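Local coordinates for odorant-binding protein 2a (Homo sapiens, PDB 4RUN) that binds and carries small hydrophobic volatile molecules, preferring aldehydes and large fatty acids, at residues Val16-Val21 with Gly111-Arg116; Val21-Pro26 with Gly136-Asp141; Arg29-Val34 with Asp141-Leu146; Thr50-Arg55 with Thr148-Leu153. The protein carries 2 engineered substitutions. All coordinates share one frame; numbering follows the deposited sequence.

Interaction 1: Val16-Val21 with Gly111-Arg116. Engineered in segment 111-116: N112 (natural residue Lys).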
loop_
_atom_site.group_PDB
_atom_site.type_symbol
_atom_site.label_atom_id
_atom_site.label_comp_id
_atom_site.label_asym_id
_atom_site.label_seq_id
_atom_site.Cartn_x
_atom_site.Cartn_y
_atom_site.Cartn_z
ATOM N N VAL A 16 -2.264 7.080 0.331
ATOM C CA VAL A 16 -1.522 6.267 1.289
ATOM C C VAL A 16 -1.193 7.114 2.510
ATOM O O VAL A 16 -0.413 8.057 2.424
ATOM C CB VAL A 16 -0.211 5.764 0.680
ATOM C CG1 VAL A 16 0.535 4.924 1.695
ATOM C CG2 VAL A 16 -0.462 4.994 -0.622
ATOM N N LYS A 17 -1.780 6.770 3.648
ATOM C CA LYS A 17 -1.724 7.618 4.842
ATOM C C LYS A 17 -0.731 7.114 5.870
ATOM O O LYS A 17 -0.189 7.878 6.655
ATOM C CB LYS A 17 -3.110 7.684 5.466
ATOM C CG LYS A 17 -4.191 8.125 4.492
ATOM C CD LYS A 17 -5.562 8.031 5.118
ATOM C CE LYS A 17 -6.560 8.799 4.286
ATOM N NZ LYS A 17 -7.951 8.696 4.798
ATOM N N ALA A 18 -0.498 5.814 5.877
ATOM C CA ALA A 18 0.486 5.245 6.770
ATOM C C ALA A 18 0.995 3.988 6.146
ATOM O O ALA A 18 0.353 3.432 5.256
ATOM C CB ALA A 18 -0.123 4.946 8.122
ATOM N N MET A 19 2.147 3.543 6.624
ATOM C CA MET A 19 2.863 2.435 6.033
ATOM C C MET A 19 3.559 1.633 7.144
ATOM O O MET A 19 3.964 2.208 8.152
ATOM C CB MET A 19 3.827 3.031 5.037
ATOM C CG MET A 19 4.567 2.050 4.168
ATOM S SD MET A 19 5.033 2.832 2.597
ATOM C CE MET A 19 5.805 1.371 1.876
ATOM N N VAL A 20 3.668 0.316 6.974
ATOM C CA VAL A 20 4.343 -0.580 7.940
ATOM C C VAL A 20 5.000 -1.668 7.137
ATOM O O VAL A 20 4.487 -2.084 6.087
ATOM C CB VAL A 20 3.396 -1.193 9.014
ATOM C CG1 VAL A 20 2.546 -2.325 8.461
ATOM C CG2 VAL A 20 4.165 -1.689 10.231
ATOM N N VAL A 21 6.136 -2.123 7.653
ATOM C CA VAL A 21 7.024 -3.036 6.959
ATOM C C VAL A 21 7.586 -4.054 7.949
ATOM O O VAL A 21 7.737 -3.739 9.119
ATOM C CB VAL A 21 8.205 -2.261 6.369
ATOM C CG1 VAL A 21 7.788 -1.542 5.092
ATOM C CG2 VAL A 21 8.798 -1.283 7.397
ATOM N N GLY A 111 2.301 -3.319 4.880
ATOM C CA GLY A 111 0.934 -2.866 5.051
ATOM C C GLY A 111 0.815 -1.388 4.773
ATOM O O GLY A 111 1.700 -0.620 5.104
ATOM N N ASN A 112 -0.285 -0.982 4.156
ATOM C CA ASN A 112 -0.508 0.421 3.875
ATOM C C ASN A 112 -1.926 0.809 4.217
ATOM O O ASN A 112 -2.877 0.124 3.840
ATOM C CB ASN A 112 -0.215 0.716 2.409
ATOM C CG ASN A 112 1.184 0.303 2.009
ATOM O OD1 ASN A 112 2.155 0.935 2.397
ATOM N ND2 ASN A 112 1.293 -0.779 1.265
ATOM N N LEU A 113 -2.055 1.893 4.966
ATOM C CA LEU A 113 -3.340 2.469 5.265
ATOM C C LEU A 113 -3.718 3.337 4.091
ATOM O O LEU A 113 -3.000 4.281 3.756
ATOM C CB LEU A 113 -3.259 3.306 6.538
ATOM C CG LEU A 113 -4.563 3.965 6.976
ATOM C CD1 LEU A 113 -5.599 2.910 7.304
ATOM C CD2 LEU A 113 -4.323 4.860 8.172
ATOM N N VAL A 114 -4.857 3.045 3.484
ATOM C CA VAL A 114 -5.283 3.749 2.285
ATOM C C VAL A 114 -6.733 4.223 2.378
ATOM O O VAL A 114 -7.575 3.568 2.990
ATOM C CB VAL A 114 -5.094 2.863 1.035
ATOM C CG1 VAL A 114 -3.619 2.603 0.825
ATOM C CG2 VAL A 114 -5.831 1.528 1.169
ATOM N N GLY A 115 -7.018 5.376 1.773
ATOM C CA GLY A 115 -8.370 5.906 1.767
ATOM C C GLY A 115 -8.643 6.835 0.612
ATOM O O GLY A 115 -7.735 7.295 -0.071
ATOM N N ARG A 116 -9.915 7.098 0.387
ATOM C CA ARG A 116 -10.324 7.984 -0.683
ATOM C C ARG A 116 -10.030 9.424 -0.321
ATOM O O ARG A 116 -9.665 10.249 -1.167
ATOM C CB ARG A 116 -11.812 7.816 -0.915
ATOM C CG ARG A 116 -12.165 6.432 -1.410
ATOM C CD ARG A 116 -11.707 6.273 -2.833
ATOM N NE ARG A 116 -12.302 5.105 -3.456
ATOM C CZ ARG A 116 -12.028 4.718 -4.694
ATOM N NH1 ARG A 116 -12.613 3.639 -5.189
ATOM N NH2 ARG A 116 -11.165 5.413 -5.430
#
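K17 and L113 share the straightest hydrogen bond of this antiparallel pairing in the lipocalin beta barrel: K17 N donates to L113 O at 2.8 Å with an angle of 174° at the hydrogen, almost in line with the carbonyl. L113 N answers by donating to A18 O at 2.9 Å, from well above the plane of that carbonyl. A second reciprocal pair follows at V20 and G111, where G111 N lies 2.8 Å from V20 O and V20 N donates to G111 O. Between V16 and A18 the register slips by one residue in a beta bulge, placed at K17, whose psi of -28° departs from extended geometry. L113 O thereby receives the amide of K17 and also a CA-H...O contact from V16.

The extended side chain of K17 runs past L113, with its CB 4.1 Å from L113 CD2, and takes its ammonium beyond the pairing to the carbonyl of N119 and to D94. A18, V20 and L113 share one face of the sheet, which helix 122-134 covers, and A18 CB meets L113 CB at 3.9 Å. V16, M19, N112 and V114 occupy the other face, turned toward the barrel interior as expected for a lipocalin. There V16 CG2 packs against V114 CG1 at 4.2 Å.

N112 is an engineered residue, lysine in the natural protein. Its side chain runs beside that of M19 in the same direction. The first torsion of M19 (chi1 -173°, CG anti to the backbone N) sets CG beside N112 OD1, and the extended chain carries on past the amide, M19 SD 3.5 Å from the same OD1.

Interaction 2: Val21-Pro26 with Gly136-Asp141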
loop_
_atom_site.group_PDB
_atom_site.type_symbol
_atom_site.label_atom_id
_atom_site.label_comp_id
_atom_site.label_asym_id
_atom_site.label_seq_id
_atom_site.Cartn_x
_atom_site.Cartn_y
_atom_site.Cartn_z
ATOM N N VAL A 21 6.136 -2.123 7.653
ATOM C CA VAL A 21 7.024 -3.036 6.959
ATOM C C VAL A 21 7.586 -4.054 7.949
ATOM O O VAL A 21 7.737 -3.739 9.119
ATOM C CB VAL A 21 8.205 -2.261 6.369
ATOM C CG1 VAL A 21 7.788 -1.542 5.092
ATOM C CG2 VAL A 21 8.798 -1.283 7.397
ATOM N N ASP A 22 7.914 -5.264 7.501
ATOM C CA ASP A 22 8.529 -6.220 8.414
ATOM C C ASP A 22 9.904 -5.733 8.846
ATOM O O ASP A 22 10.485 -4.833 8.238
ATOM C CB ASP A 22 8.545 -7.647 7.838
ATOM C CG ASP A 22 9.316 -7.772 6.548
ATOM O OD1 ASP A 22 10.434 -7.228 6.440
ATOM O OD2 ASP A 22 8.829 -8.485 5.642
ATOM N N LYS A 23 10.395 -6.287 9.940
ATOM C CA LYS A 23 11.715 -5.945 10.458
ATOM C C LYS A 23 12.947 -6.222 9.588
ATOM O O LYS A 23 14.027 -5.758 9.944
ATOM C CB LYS A 23 11.906 -6.546 11.846
ATOM C CG LYS A 23 11.035 -5.824 12.847
ATOM C CD LYS A 23 11.513 -5.976 14.275
ATOM C CE LYS A 23 10.641 -5.115 15.187
ATOM N NZ LYS A 23 10.954 -3.658 15.085
ATOM N N ASP A 24 12.819 -6.963 8.484
ATOM C CA ASP A 24 13.934 -7.136 7.542
ATOM C C ASP A 24 14.047 -5.973 6.568
ATOM O O ASP A 24 15.114 -5.745 6.002
ATOM C CB ASP A 24 13.778 -8.425 6.740
ATOM C CG ASP A 24 13.689 -9.656 7.618
ATOM O OD1 ASP A 24 14.527 -9.805 8.538
ATOM O OD2 ASP A 24 12.790 -10.483 7.362
ATOM N N PHE A 25 12.939 -5.256 6.366
ATOM C CA PHE A 25 12.879 -4.095 5.475
ATOM C C PHE A 25 13.937 -3.055 5.823
ATOM O O PHE A 25 13.897 -2.482 6.911
ATOM C CB PHE A 25 11.513 -3.435 5.604
ATOM C CG PHE A 25 11.185 -2.513 4.479
ATOM C CD1 PHE A 25 10.585 -2.982 3.312
ATOM C CD2 PHE A 25 11.489 -1.167 4.584
ATOM C CE1 PHE A 25 10.292 -2.114 2.277
ATOM C CE2 PHE A 25 11.209 -0.301 3.553
ATOM C CZ PHE A 25 10.611 -0.774 2.395
ATOM N N PRO A 26 14.873 -2.793 4.897
ATOM C CA PRO A 26 15.919 -1.805 5.172
ATOM C C PRO A 26 15.378 -0.393 5.327
ATOM O O PRO A 26 14.514 0.030 4.557
ATOM C CB PRO A 26 16.824 -1.894 3.945
ATOM C CG PRO A 26 16.480 -3.179 3.274
ATOM C CD PRO A 26 15.044 -3.435 3.581
ATOM N N GLY A 136 1.317 -9.697 13.530
ATOM C CA GLY A 136 2.719 -9.956 13.866
ATOM C C GLY A 136 3.707 -8.830 13.576
ATOM O O GLY A 136 4.859 -8.884 14.016
ATOM N N LEU A 137 3.273 -7.807 12.845
ATOM C CA LEU A 137 4.113 -6.627 12.585
ATOM C C LEU A 137 4.130 -5.705 13.823
ATOM O O LEU A 137 3.396 -5.943 14.785
ATOM C CB LEU A 137 3.639 -5.883 11.318
ATOM C CG LEU A 137 3.740 -6.651 9.985
ATOM C CD1 LEU A 137 2.993 -5.954 8.851
ATOM C CD2 LEU A 137 5.193 -6.912 9.596
ATOM N N SER A 138 4.991 -4.687 13.807
ATOM C CA SER A 138 5.268 -3.874 15.003
ATOM C C SER A 138 4.933 -2.394 14.851
ATOM O O SER A 138 5.117 -1.813 13.781
ATOM C CB SER A 138 6.747 -4.019 15.363
ATOM O OG SER A 138 7.069 -3.320 16.554
ATOM N N GLU A 139 4.471 -1.795 15.948
ATOM C CA GLU A 139 4.054 -0.385 16.002
ATOM C C GLU A 139 5.171 0.589 15.655
ATOM O O GLU A 139 4.956 1.590 14.979
ATOM C CB GLU A 139 3.513 -0.045 17.407
ATOM C CG GLU A 139 4.540 0.052 18.528
ATOM C CD GLU A 139 3.906 -0.205 19.876
ATOM O OE1 GLU A 139 4.176 -1.275 20.457
ATOM O OE2 GLU A 139 3.105 0.637 20.329
ATOM N N GLU A 140 6.370 0.270 16.120
ATOM C CA GLU A 140 7.525 1.142 16.003
ATOM C C GLU A 140 8.063 1.120 14.578
ATOM O O GLU A 140 8.866 1.966 14.211
ATOM C CB GLU A 140 8.601 0.694 17.012
ATOM C CG GLU A 140 9.360 -0.561 16.611
ATOM C CD GLU A 140 9.703 -1.426 17.805
ATOM O OE1 GLU A 140 8.960 -2.389 18.102
ATOM O OE2 GLU A 140 10.718 -1.124 18.460
ATOM N N ASP A 141 7.625 0.151 13.780
ATOM C CA ASP A 141 7.929 0.145 12.360
ATOM C C ASP A 141 6.778 0.772 11.529
ATOM O O ASP A 141 6.668 0.502 10.326
ATOM C CB ASP A 141 8.186 -1.279 11.865
ATOM C CG ASP A 141 9.356 -1.956 12.570
ATOM O OD1 ASP A 141 10.452 -1.363 12.646
ATOM O OD2 ASP A 141 9.176 -3.089 13.056
HETATM O O HOH W 1 7.261 -4.466 11.640
#
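An ordered water stitches V21 to S138 and D141, a three-way bridge between two loops that share no direct backbone hydrogen bond. It donates to V21 O and to D141 OD2, and accepts from S138 N at 3.1 Å. D141 OD2 is held from a second direction by K23, whose NZ lies 2.8 Å away in a salt bridge on the syn side of the carboxylate. The two side chains cross at about a right angle; K23 is extended as far as CE, and a bend at chi4 (-75°) then sets NZ against the acid. E140 adds a long, weaker ion pair to the same ammonium, while its OE1 accepts a hydrogen bond from S138 OG through the anti lone pair. An alanine in place of D141 would probably leave the K23 ammonium with only the distant E140 as its acidic mate here, and cost the water one of its acceptors.

Apolar packing completes the contact: L137 CD2 rests 3.6 Å from D22 CA and 3.9 Å from D22 CB. D22 opens a type I turn that ends at F25, and its OD1 takes weak bonds from the amides of D24 and F25, whereas OD2 is bound by the amide of Y109. The contact thus joins the loop leaving strand 12-21, tied by D22 to strand 106-115, to the loop between helix 122-134, where L137 touches V132, and strand 142-143.

Interaction 3: Arg29-Val34 with Asp141-Leu146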
loop_
_atom_site.group_PDB
_atom_site.type_symbol
_atom_site.label_atom_id
_atom_site.label_comp_id
_atom_site.label_asym_id
_atom_site.label_seq_id
_atom_site.Cartn_x
_atom_site.Cartn_y
_atom_site.Cartn_z
ATOM N N ARG A 29 15.327 2.012 2.600
ATOM C CA ARG A 29 14.376 1.667 1.548
ATOM C C ARG A 29 12.988 2.305 1.702
ATOM O O ARG A 29 12.165 2.210 0.798
ATOM C CB ARG A 29 14.204 0.151 1.495
ATOM C CG ARG A 29 14.022 -0.363 0.094
ATOM C CD ARG A 29 13.996 -1.874 0.005
ATOM N NE ARG A 29 13.275 -2.216 -1.217
ATOM C CZ ARG A 29 13.811 -2.239 -2.430
ATOM N NH1 ARG A 29 15.106 -1.993 -2.608
ATOM N NH2 ARG A 29 13.044 -2.536 -3.472
ATOM N N ARG A 30 12.715 2.939 2.840
ATOM C CA ARG A 30 11.390 3.501 3.099
ATOM C C ARG A 30 11.041 4.744 2.278
ATOM O O ARG A 30 11.831 5.677 2.225
ATOM C CB ARG A 30 11.279 3.925 4.544
ATOM C CG ARG A 30 11.508 2.808 5.529
ATOM C CD ARG A 30 11.307 3.288 6.934
ATOM N NE ARG A 30 11.442 2.185 7.870
ATOM C CZ ARG A 30 11.029 2.227 9.129
ATOM N NH1 ARG A 30 10.460 3.332 9.618
ATOM N NH2 ARG A 30 11.183 1.162 9.891
ATOM N N PRO A 31 9.846 4.775 1.673
ATOM C CA PRO A 31 9.318 5.967 1.046
ATOM C C PRO A 31 9.282 7.182 1.983
ATOM O O PRO A 31 8.735 7.086 3.072
ATOM C CB PRO A 31 7.896 5.555 0.680
ATOM C CG PRO A 31 7.951 4.078 0.517
ATOM C CD PRO A 31 8.947 3.623 1.510
ATOM N N ARG A 32 9.893 8.292 1.571
ATOM C CA ARG A 32 9.832 9.541 2.312
ATOM C C ARG A 32 8.557 10.241 1.948
ATOM O O ARG A 32 7.915 10.845 2.794
ATOM C CB ARG A 32 10.967 10.491 1.936
ATOM C CG ARG A 32 12.348 10.077 2.404
ATOM C CD ARG A 32 13.408 10.993 1.799
ATOM N NE ARG A 32 13.042 12.420 1.881
ATOM C CZ ARG A 32 12.969 13.283 0.853
ATOM N NH1 ARG A 32 13.237 12.912 -0.394
ATOM N NH2 ARG A 32 12.621 14.547 1.072
ATOM N N LYS A 33 8.237 10.207 0.661
ATOM C CA LYS A 33 7.091 10.903 0.114
ATOM C C LYS A 33 6.358 9.923 -0.754
ATOM O O LYS A 33 6.890 8.888 -1.075
ATOM C CB LYS A 33 7.536 12.109 -0.709
ATOM C CG LYS A 33 8.437 13.063 0.068
ATOM C CD LYS A 33 8.940 14.224 -0.778
ATOM C CE LYS A 33 9.280 15.420 0.099
ATOM N NZ LYS A 33 9.773 16.573 -0.698
ATOM N N VAL A 34 5.131 10.250 -1.125
ATOM C CA VAL A 34 4.312 9.365 -1.939
ATOM C C VAL A 34 3.178 10.148 -2.601
ATOM O O VAL A 34 2.583 11.025 -1.985
ATOM C CB VAL A 34 3.742 8.209 -1.087
ATOM C CG1 VAL A 34 2.717 8.732 -0.088
ATOM C CG2 VAL A 34 3.132 7.135 -1.979
ATOM N N ASP A 141 7.625 0.151 13.780
ATOM C CA ASP A 141 7.929 0.145 12.360
ATOM C C ASP A 141 6.778 0.772 11.529
ATOM O O ASP A 141 6.668 0.502 10.326
ATOM C CB ASP A 141 8.186 -1.279 11.865
ATOM C CG ASP A 141 9.356 -1.956 12.570
ATOM O OD1 ASP A 141 10.452 -1.363 12.646
ATOM O OD2 ASP A 141 9.176 -3.089 13.056
ATOM N N ILE A 142 5.903 1.564 12.160
ATOM C CA ILE A 142 4.867 2.282 11.424
ATOM C C ILE A 142 5.351 3.695 11.159
ATOM O O ILE A 142 5.723 4.412 12.070
ATOM C CB ILE A 142 3.514 2.355 12.165
ATOM C CG1 ILE A 142 2.968 0.949 12.413
ATOM C CG2 ILE A 142 2.508 3.182 11.356
ATOM C CD1 ILE A 142 1.662 0.912 13.174
ATOM N N PHE A 143 5.308 4.096 9.900
ATOM C CA PHE A 143 5.813 5.393 9.487
ATOM C C PHE A 143 4.815 5.966 8.481
ATOM O O PHE A 143 4.006 5.236 7.886
ATOM C CB PHE A 143 7.258 5.253 8.958
ATOM C CG PHE A 143 7.379 4.476 7.678
ATOM C CD1 PHE A 143 7.560 3.099 7.699
ATOM C CD2 PHE A 143 7.349 5.125 6.445
ATOM C CE1 PHE A 143 7.690 2.387 6.512
ATOM C CE2 PHE A 143 7.480 4.419 5.254
ATOM C CZ PHE A 143 7.655 3.051 5.285
ATOM N N MET A 144 4.832 7.283 8.341
ATOM C CA MET A 144 3.813 7.979 7.576
ATOM C C MET A 144 4.446 8.882 6.549
ATOM O O MET A 144 4.871 10.001 6.851
ATOM C CB MET A 144 2.926 8.774 8.520
ATOM C CG MET A 144 2.304 7.904 9.600
ATOM S SD MET A 144 1.880 8.949 10.983
ATOM C CE MET A 144 0.651 10.008 10.217
ATOM N N PRO A 145 4.516 8.402 5.311
ATOM C CA PRO A 145 5.226 9.242 4.357
ATOM C C PRO A 145 4.464 10.508 4.001
ATOM O O PRO A 145 3.258 10.581 4.198
ATOM C CB PRO A 145 5.404 8.331 3.145
ATOM C CG PRO A 145 4.335 7.312 3.264
ATOM C CD PRO A 145 4.074 7.125 4.733
ATOM N N LEU A 146 5.186 11.516 3.538
ATOM C CA LEU A 146 4.588 12.784 3.150
ATOM C C LEU A 146 3.760 12.578 1.903
ATOM O O LEU A 146 4.225 11.944 0.960
ATOM C CB LEU A 146 5.679 13.792 2.876
ATOM C CG LEU A 146 6.273 14.442 4.117
ATOM C CD1 LEU A 146 7.424 15.340 3.661
ATOM C CD2 LEU A 146 5.215 15.196 4.925
#
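L146 O is approached by two groups of the opposing segment. V34 N donates to it at 2.8 Å, nearly along the C=O axis although the angle at the hydrogen is only 134°, and K33 CA adds a CA-H...O contact. L146 N in turn donates to R32 O at 2.9 Å. K33 is thereby set opposite L146 in a parallel bridge. Their side chains lie side by side and point the same way, K33 CG 4.0 Å from L146 CB and K33 CE again near L146 CD1.

This bridge is where the short strand 146-147 joins strand 33-41 of the lipocalin barrel, a parallel pairing amid mostly antiparallel neighbours. Next to the bridge, the P145 ring turns its CG to V34 CG1 at 4.0 Å, and its CB faces the carbonyl oxygens of P31 and R32.

Nearer the start of both segments, R30 lies over the ring of F143. Its first torsion (chi1 -59°, CG anti to the carbonyl carbon) starts the chain over F143, and the extended course to NE carries CG and CD across one face. R30 CD sits 3.8 Å from the centroid of the F143 ring in a CH-pi contact. The guanidinium continues past the ring on the CD1 side, its plane 19° from that of the ring, with NH1 3.5 Å from F143 CD1. At the guanidinium edge D141 OD1 forms a long ion pair with R30 NH2; the other oxygen of D141 is engaged by K23. P31 meets the ring crosswise, CD 4.0 Å from F143 CZ, and itself touches M19 of strand 12-21.

Interaction 4: Thr50-Arg55 with Thr148-Leu153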
loop_
_atom_site.group_PDB
_atom_site.type_symbol
_atom_site.label_atom_id
_atom_site.label_comp_id
_atom_site.label_asym_id
_atom_site.label_seq_id
_atom_site.Cartn_x
_atom_site.Cartn_y
_atom_site.Cartn_z
ATOM N N THR A 50 -1.051 3.019 -10.406
ATOM C CA THR A 50 0.064 3.888 -10.800
ATOM C C THR A 50 0.328 4.902 -9.698
ATOM O O THR A 50 -0.607 5.493 -9.174
ATOM C CB THR A 50 -0.195 4.622 -12.138
ATOM O OG1 THR A 50 -1.478 5.263 -12.123
ATOM C CG2 THR A 50 -0.145 3.649 -13.286
ATOM N N PHE A 51 1.593 5.071 -9.323
ATOM C CA PHE A 51 1.974 6.036 -8.293
ATOM C C PHE A 51 3.478 6.283 -8.329
ATOM O O PHE A 51 4.223 5.588 -9.019
ATOM C CB PHE A 51 1.587 5.547 -6.898
ATOM C CG PHE A 51 2.211 4.242 -6.527
ATOM C CD1 PHE A 51 1.600 3.048 -6.874
ATOM C CD2 PHE A 51 3.411 4.199 -5.829
ATOM C CE1 PHE A 51 2.172 1.836 -6.537
ATOM C CE2 PHE A 51 3.994 2.987 -5.486
ATOM C CZ PHE A 51 3.373 1.804 -5.845
ATOM N N THR A 52 3.908 7.293 -7.581
ATOM C CA THR A 52 5.318 7.608 -7.439
ATOM C C THR A 52 5.634 7.804 -5.972
ATOM O O THR A 52 4.739 8.074 -5.170
ATOM C CB THR A 52 5.691 8.881 -8.221
ATOM O OG1 THR A 52 5.047 10.024 -7.649
ATOM C CG2 THR A 52 5.274 8.754 -9.669
ATOM N N PHE A 53 6.900 7.656 -5.619
ATOM C CA PHE A 53 7.339 7.934 -4.261
ATOM C C PHE A 53 8.817 8.252 -4.242
ATOM O O PHE A 53 9.535 7.919 -5.176
ATOM C CB PHE A 53 7.047 6.762 -3.337
ATOM C CG PHE A 53 7.780 5.503 -3.687
ATOM C CD1 PHE A 53 7.214 4.577 -4.548
ATOM C CD2 PHE A 53 9.018 5.229 -3.133
ATOM C CE1 PHE A 53 7.873 3.410 -4.862
ATOM C CE2 PHE A 53 9.688 4.067 -3.456
ATOM C CZ PHE A 53 9.111 3.156 -4.320
ATOM N N MET A 54 9.259 8.920 -3.183
ATOM C CA MET A 54 10.657 9.284 -3.048
ATOM C C MET A 54 11.327 8.342 -2.073
ATOM O O MET A 54 10.861 8.140 -0.973
ATOM C CB MET A 54 10.823 10.721 -2.543
ATOM C CG MET A 54 10.290 11.808 -3.465
ATOM S SD MET A 54 11.362 12.096 -4.861
ATOM C CE MET A 54 12.900 12.513 -4.042
ATOM N N ARG A 55 12.441 7.786 -2.498
ATOM C CA ARG A 55 13.248 6.943 -1.664
ATOM C C ARG A 55 14.602 7.647 -1.620
ATOM O O ARG A 55 15.378 7.579 -2.577
ATOM C CB ARG A 55 13.314 5.557 -2.297
ATOM C CG ARG A 55 13.904 4.469 -1.428
ATOM C CD ARG A 55 13.991 3.152 -2.197
ATOM N NE ARG A 55 12.801 2.323 -2.061
ATOM C CZ ARG A 55 12.352 1.458 -2.973
ATOM N NH1 ARG A 55 12.960 1.312 -4.142
ATOM N NH2 ARG A 55 11.251 0.742 -2.722
ATOM N N THR A 148 2.166 13.806 -1.471
ATOM C CA THR A 148 2.597 14.808 -2.435
ATOM C C THR A 148 1.963 14.548 -3.786
ATOM O O THR A 148 1.267 13.561 -3.966
ATOM C CB THR A 148 4.127 14.772 -2.633
ATOM O OG1 THR A 148 4.509 13.476 -3.115
ATOM C CG2 THR A 148 4.855 15.073 -1.328
ATOM N N GLY A 149 2.205 15.453 -4.728
ATOM C CA GLY A 149 1.954 15.183 -6.130
ATOM C C GLY A 149 3.067 14.274 -6.627
ATOM O O GLY A 149 3.942 13.860 -5.855
ATOM N N SER A 150 3.036 13.967 -7.920
ATOM C CA SER A 150 4.074 13.151 -8.536
ATOM C C SER A 150 5.441 13.796 -8.340
ATOM O O SER A 150 5.567 15.021 -8.341
ATOM C CB SER A 150 3.794 12.970 -10.032
ATOM O OG SER A 150 4.860 12.291 -10.676
ATOM N N CYS A 151 6.466 12.968 -8.172
ATOM C CA CYS A 151 7.839 13.475 -8.137
ATOM C C CYS A 151 8.474 13.489 -9.516
ATOM O O CYS A 151 9.684 13.613 -9.631
ATOM C CB CYS A 151 8.717 12.660 -7.188
ATOM S SG CYS A 151 8.631 10.881 -7.374
ATOM N N VAL A 152 7.664 13.390 -10.560
ATOM C CA VAL A 152 8.205 13.405 -11.909
ATOM C C VAL A 152 8.462 14.871 -12.225
ATOM O O VAL A 152 9.413 15.191 -12.923
ATOM C CB VAL A 152 7.307 12.665 -12.937
ATOM C CG1 VAL A 152 7.645 13.068 -14.372
ATOM C CG2 VAL A 152 7.450 11.151 -12.765
ATOM N N LEU A 153 7.664 15.766 -11.648
ATOM C CA LEU A 153 7.936 17.196 -11.771
ATOM C C LEU A 153 9.320 17.540 -11.170
ATOM O O LEU A 153 10.185 18.070 -11.885
ATOM C CB LEU A 153 6.803 18.026 -11.158
ATOM C CG LEU A 153 5.556 18.118 -12.060
ATOM C CD1 LEU A 153 4.786 16.798 -12.118
ATOM C CD2 LEU A 153 4.643 19.261 -11.620
#
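C151 points its side chain at strand 47-55 and meets T52 and M54, two residues apart on that strand, with different atoms. Its SG, set between the backbone N and the carbonyl carbon (chi1 49°), lies 3.7 Å from T52 CB, while its CB meets M54 SD at 3.6 Å. The M54 chain bends at chi2 and chi3, and the thioether comes up beside the cysteine. T52 also points toward the tail. Its OG1 takes a weak hydrogen bond from C151 N at 3.3 Å, and its methyl CG2 faces S150 OG at 3.7 Å.

The tail runs at 85° to the strand, so the meeting is local and no backbone pairing develops between the two segments. S150 shapes the tail at this point: with OG anti to the backbone N (chi1 174°), the hydroxyl accepts from V152 N at 3.0 Å in an ST turn. An alanine in place of S150 would probably leave the V152 amide without this acceptor and the T52 methyl without its hydroxyl neighbour, making the turn less defined.

C151 SG is bonded to C59 of the adjoining strand 58-66, so the contact is backed by a covalent link. Between these two segments noncovalent bonding is slight, one weak hydrogen bond and a small sulfur-rich patch, and the disulfide to the next strand probably does much to keep this part of the tail on the barrel.

The first segments of interactions 1 to 4 follow one another along the chain, and their partners, all in the later part, come in the same order. Interactions 1 and 2 share V21 and interactions 2 and 3 share D141, so the chain passes directly from one contact to the next. The centres of interactions 1 and 3 are about 9 Å apart, linked by the probable hydrogen bond between M19 and F143; those of interactions 2 and 4 are about 23 Å apart. Interactions 1, 3 and 4 reach the same curled sheet. Interaction 1 pairs strand 12-21 with strand 106-115, while interactions 2 to 4 lay the part after helix 122-134 against the early strands and the loop between them.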